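Local coordinates for metazoan TIR-STING fusion (Crassostrea gigas, PDB 6WT6), which joins a TIR domain to a STING ligand-binding domain in one chain and is present here as two subunits, at residues Gly186-Lys189 against Ile190-Asp194; Glu278-Gly281 against Val282-Thr285. All blocks are in the same frame, centred on the assembly; numbering follows the deposited sequence.

Contact 1 (Gly186-Lys189 against Ile190-Asp194); sequences GYLK and IILPD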
loop_
_atom_site.group_PDB
_atom_site.type_symbol
_atom_site.label_atom_id
_atom_site.label_comp_id
_atom_site.label_asym_id
_atom_site.label_seq_id
_atom_site.Cartn_x
_atom_site.Cartn_y
_atom_site.Cartn_z
ATOM N N GLY A 186 4.410 -8.049 9.262
ATOM C CA GLY A 186 3.668 -9.291 9.309
ATOM C C GLY A 186 4.504 -10.542 9.196
ATOM O O GLY A 186 3.985 -11.635 9.436
ATOM N N TYR A 187 5.788 -10.418 8.863
ATOM C CA TYR A 187 6.586 -11.598 8.543
ATOM C C TYR A 187 8.082 -11.371 8.734
ATOM O O TYR A 187 8.700 -12.002 9.599
ATOM C CB TYR A 187 6.303 -12.039 7.097
ATOM C CG TYR A 187 7.039 -13.288 6.665
ATOM C CD1 TYR A 187 6.784 -14.513 7.271
ATOM C CD2 TYR A 187 7.974 -13.250 5.641
ATOM C CE1 TYR A 187 7.455 -15.665 6.877
ATOM C CE2 TYR A 187 8.645 -14.400 5.235
ATOM C CZ TYR A 187 8.383 -15.600 5.858
ATOM O OH TYR A 187 9.045 -16.741 5.467
ATOM N N LEU A 188 8.676 -10.489 7.919
ATOM C CA LEU A 188 10.128 -10.336 7.926
ATOM C C LEU A 188 10.633 -9.894 9.296
ATOM O O LEU A 188 11.591 -10.466 9.828
ATOM C CB LEU A 188 10.561 -9.354 6.834
ATOM C CG LEU A 188 10.443 -9.835 5.376
ATOM C CD1 LEU A 188 11.114 -8.862 4.404
ATOM C CD2 LEU A 188 11.018 -11.234 5.213
ATOM N N LYS A 189 9.981 -8.895 9.898
ATOM C CA LYS A 189 10.378 -8.413 11.220
ATOM C C LYS A 189 10.307 -9.512 12.275
ATOM O O LYS A 189 11.039 -9.455 13.271
ATOM C CB LYS A 189 9.503 -7.221 11.626
ATOM C CG LYS A 189 9.820 -6.594 12.981
ATOM C CD LYS A 189 11.258 -6.095 13.065
ATOM C CE LYS A 189 11.491 -5.304 14.342
ATOM N NZ LYS A 189 12.896 -4.834 14.481
ATOM N N ILE A 190 9.474 -10.531 12.058
ATOM C CA ILE A 190 9.321 -11.604 13.034
ATOM C C ILE A 190 10.433 -12.641 12.893
ATOM O O ILE A 190 11.031 -13.069 13.887
ATOM C CB ILE A 190 7.932 -12.253 12.891
ATOM C CG1 ILE A 190 6.840 -11.194 13.016
ATOM C CG2 ILE A 190 7.746 -13.352 13.926
ATOM C CD1 ILE A 190 5.461 -11.684 12.608
ATOM N N ILE A 191 10.745 -13.050 11.659
ATOM C CA ILE A 191 11.601 -14.213 11.446
ATOM C C ILE A 191 13.060 -13.835 11.201
ATOM O O ILE A 191 13.968 -14.566 11.616
ATOM C CB ILE A 191 11.050 -15.081 10.296
ATOM C CG1 ILE A 191 10.958 -14.285 8.993
ATOM C CG2 ILE A 191 9.677 -15.638 10.660
ATOM C CD1 ILE A 191 11.924 -14.750 7.936
ATOM N N LEU A 192 13.308 -12.694 10.550
ATOM C CA LEU A 192 14.678 -12.345 10.170
ATOM C C LEU A 192 15.631 -12.107 11.344
ATOM O O LEU A 192 16.788 -12.557 11.253
ATOM C CB LEU A 192 14.681 -11.114 9.251
ATOM C CG LEU A 192 14.197 -11.238 7.796
ATOM C CD1 LEU A 192 14.604 -10.008 6.984
ATOM C CD2 LEU A 192 14.701 -12.518 7.122
ATOM N N PRO A 193 15.249 -11.411 12.435
ATOM C CA PRO A 193 16.253 -11.029 13.449
ATOM C C PRO A 193 17.125 -12.163 13.965
ATOM O O PRO A 193 18.323 -11.946 14.184
ATOM C CB PRO A 193 15.394 -10.429 14.570
ATOM C CG PRO A 193 14.242 -9.847 13.859
ATOM C CD PRO A 193 13.939 -10.799 12.733
ATOM N N ASP A 194 16.579 -13.361 14.160
ATOM C CA ASP A 194 17.373 -14.487 14.639
ATOM C C ASP A 194 17.515 -15.603 13.610
ATOM O O ASP A 194 18.002 -16.686 13.951
ATOM C CB ASP A 194 16.783 -15.042 15.939
ATOM C CG ASP A 194 17.135 -14.193 17.152
ATOM O OD1 ASP A 194 18.122 -13.427 17.080
ATOM O OD2 ASP A 194 16.430 -14.294 18.182
#

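Contact 2 (Glu278-Gly281 against Val282-Thr285); sequences EYIG and VIHT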
loop_
_atom_site.group_PDB
_atom_site.type_symbol
_atom_site.label_atom_id
_atom_site.label_comp_id
_atom_site.label_asym_id
_atom_site.label_seq_id
_atom_site.Cartn_x
_atom_site.Cartn_y
_atom_site.Cartn_z
ATOM N N GLU A 278 12.665 -18.712 -0.721
ATOM C CA GLU A 278 11.235 -18.703 -0.981
ATOM C C GLU A 278 10.914 -17.497 -1.849
ATOM O O GLU A 278 11.719 -16.571 -1.981
ATOM C CB GLU A 278 10.430 -18.671 0.320
ATOM C CG GLU A 278 10.671 -17.420 1.155
ATOM C CD GLU A 278 10.144 -17.553 2.573
ATOM O OE1 GLU A 278 10.227 -18.666 3.131
ATOM O OE2 GLU A 278 9.641 -16.548 3.124
ATOM N N TYR A 279 9.731 -17.527 -2.453
ATOM C CA TYR A 279 9.237 -16.366 -3.173
ATOM C C TYR A 279 8.775 -15.294 -2.192
ATOM O O TYR A 279 8.360 -15.586 -1.069
ATOM C CB TYR A 279 8.074 -16.753 -4.092
ATOM C CG TYR A 279 8.456 -17.535 -5.334
ATOM C CD1 TYR A 279 8.950 -16.890 -6.458
ATOM C CD2 TYR A 279 8.294 -18.912 -5.388
ATOM C CE1 TYR A 279 9.289 -17.593 -7.593
ATOM C CE2 TYR A 279 8.634 -19.628 -6.519
ATOM C CZ TYR A 279 9.128 -18.964 -7.621
ATOM O OH TYR A 279 9.461 -19.669 -8.753
ATOM N N ILE A 280 8.865 -14.038 -2.625
ATOM C CA ILE A 280 8.170 -12.936 -1.964
ATOM C C ILE A 280 6.710 -13.040 -2.395
ATOM O O ILE A 280 6.340 -12.597 -3.485
ATOM C CB ILE A 280 8.772 -11.576 -2.326
ATOM C CG1 ILE A 280 10.271 -11.559 -2.032
ATOM C CG2 ILE A 280 8.061 -10.464 -1.567
ATOM C CD1 ILE A 280 10.930 -10.223 -2.304
ATOM N N GLY A 281 5.873 -13.640 -1.542
ATOM C CA GLY A 281 4.531 -14.011 -1.964
ATOM C C GLY A 281 3.638 -12.833 -2.301
ATOM O O GLY A 281 2.709 -12.966 -3.105
ATOM N N VAL A 282 3.907 -11.666 -1.708
ATOM C CA VAL A 282 3.018 -10.523 -1.889
ATOM C C VAL A 282 3.042 -10.013 -3.330
ATOM O O VAL A 282 2.046 -9.458 -3.811
ATOM C CB VAL A 282 3.377 -9.412 -0.882
ATOM C CG1 VAL A 282 4.719 -8.776 -1.224
ATOM C CG2 VAL A 282 2.274 -8.360 -0.826
ATOM N N ILE A 283 4.150 -10.203 -4.054
ATOM C CA ILE A 283 4.226 -9.662 -5.411
ATOM C C ILE A 283 3.255 -10.358 -6.358
ATOM O O ILE A 283 2.877 -9.776 -7.380
ATOM C CB ILE A 283 5.663 -9.735 -5.967
ATOM C CG1 ILE A 283 6.052 -11.179 -6.285
ATOM C CG2 ILE A 283 6.641 -9.108 -4.982
ATOM C CD1 ILE A 283 7.505 -11.350 -6.703
ATOM N N HIS A 284 2.816 -11.576 -6.029
ATOM C CA HIS A 284 1.870 -12.288 -6.884
ATOM C C HIS A 284 0.574 -11.510 -7.058
ATOM O O HIS A 284 -0.132 -11.693 -8.058
ATOM C CB HIS A 284 1.579 -13.673 -6.307
ATOM C CG HIS A 284 0.925 -14.606 -7.278
ATOM N ND1 HIS A 284 1.631 -15.264 -8.262
ATOM C CD2 HIS A 284 -0.368 -14.982 -7.424
ATOM C CE1 HIS A 284 0.802 -16.012 -8.968
ATOM N NE2 HIS A 284 -0.418 -15.857 -8.482
ATOM N N THR A 285 0.248 -10.647 -6.093
ATOM C CA THR A 285 -0.942 -9.811 -6.191
ATOM C C THR A 285 -0.885 -8.914 -7.421
ATOM O O THR A 285 -1.899 -8.723 -8.103
ATOM C CB THR A 285 -1.086 -8.979 -4.914
ATOM O OG1 THR A 285 -1.427 -9.846 -3.827
ATOM C CG2 THR A 285 -2.159 -7.907 -5.067
#

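Contact 1 (Gly186-Lys189 against Ile190-Asp194)
Ile191 packs over the ring of Tyr187, one helical turn earlier on helix 176-204. The Ile191 CG1 methylene sits 4.2 Å from the centroid of the Tyr187 ring and 9° off its normal, a CH-pi contact over one face. With chi1 at 59°, Ile191 tucks CG1 between its own N and carbonyl carbon, which brings the branch back over the preceding turn; CD1 reaches on to Tyr187 CZ.

A second apolar pair, Leu188 and Leu192, runs side by side and points the same way, Leu188 CD2 lying 4.1 Å from Leu192 CG.

The backbone bonds are uneven. Tyr187 O takes two donors: Ile191 N at 3.1 Å, nearly in line with the carbonyl, and Ile190 N at 3.0 Å, from above the carbonyl plane. Leu192 N bonds to Leu188 O at 2.9 Å, with a 161° angle at the hydrogen. Pro193 has no N-H to offer Lys189 O; its CD rests 3.2 Å from that oxygen instead, where the helix is kinked.

The polar ends find partners beyond the helix: Tyr187 OH probably hydrogen-bonds to Glu278 on strand 272-279, and Lys189 NZ forms salt bridges with Asp320 and Glu322. Leu188 and Leu192 both press on Leu317, so this part of helix 176-204 packs on helix 299-319 through its leucines and meets the end of strand 272-279 through Tyr187.

Contact 2 (Glu278-Gly281 against Val282-Thr285)
The first torsions of Ile280 and Ile283 turn their CG2 methyls to each other. In Ile280, chi1 of -55° sets CG1 opposite the carbonyl carbon and CG2 opposite the backbone N. In Ile283, chi1 of 72° instead lodges CG1 between N and the carbonyl carbon, with CG2 beside N. The two side chains cross at about a right angle, Ile280 CG2 lying 3.9 Å from Ile283 CG2. The same Ile280 methyl also meets Val282, its CG2 being 3.8 Å from Val282 CG1, so one methyl touches both Val282 and Ile283.

Ile283 serves the backbone as well. Its N bonds to Ile280 O at 3.3 Å with 154° at the hydrogen, the donor standing above the carbonyl plane, while Ile283 CG1 lies alongside Ile280 O at 3.2 Å. One turn-forming bond follows another: His284 N reaches Gly281 O at 3.2 Å, again from above the plane, and Thr285 N reaches Val282 O at 3.1 Å. These successive i to i+3 bonds wind the chain from strand 272-279 of the mixed sheet into helix 284-291 of the STING domain.

The imidazole of His284 leads away from the turn, its ND1 hydrogen-bonded to the backbone N of Cys226 and its ring meeting that of Phe287. Ile280, Val282 and Ile283 all rest on Phe309 of helix 299-319, and Ile283 also packs on Phe220 and Pro221 of strand 212-221. At the far end of the turn, Thr285 packs on Phe179 of its own chain, which Val282 touches too, and on Gly182 of the second subunit.

Overall arrangement
Both contacts belong to the STING ligand-binding domain, with their centres about 16 Å apart. Contact 1 comes first along the chain, within helix 176-204; contact 2 comes after strands 212-221, 238-243 and 260-266, at the end of strand 272-279, and leads into helix 284-291. They touch directly through Tyr187 OH and Glu278 OE2, 2.4 Å apart, an unusually short distance for what is probably a hydrogen bond tying the long helix to the end of a sheet strand. Helix 299-319 packs against both contacts. Contact 2 also reaches the second subunit, whereas no other chain of the assembly touches contact 1.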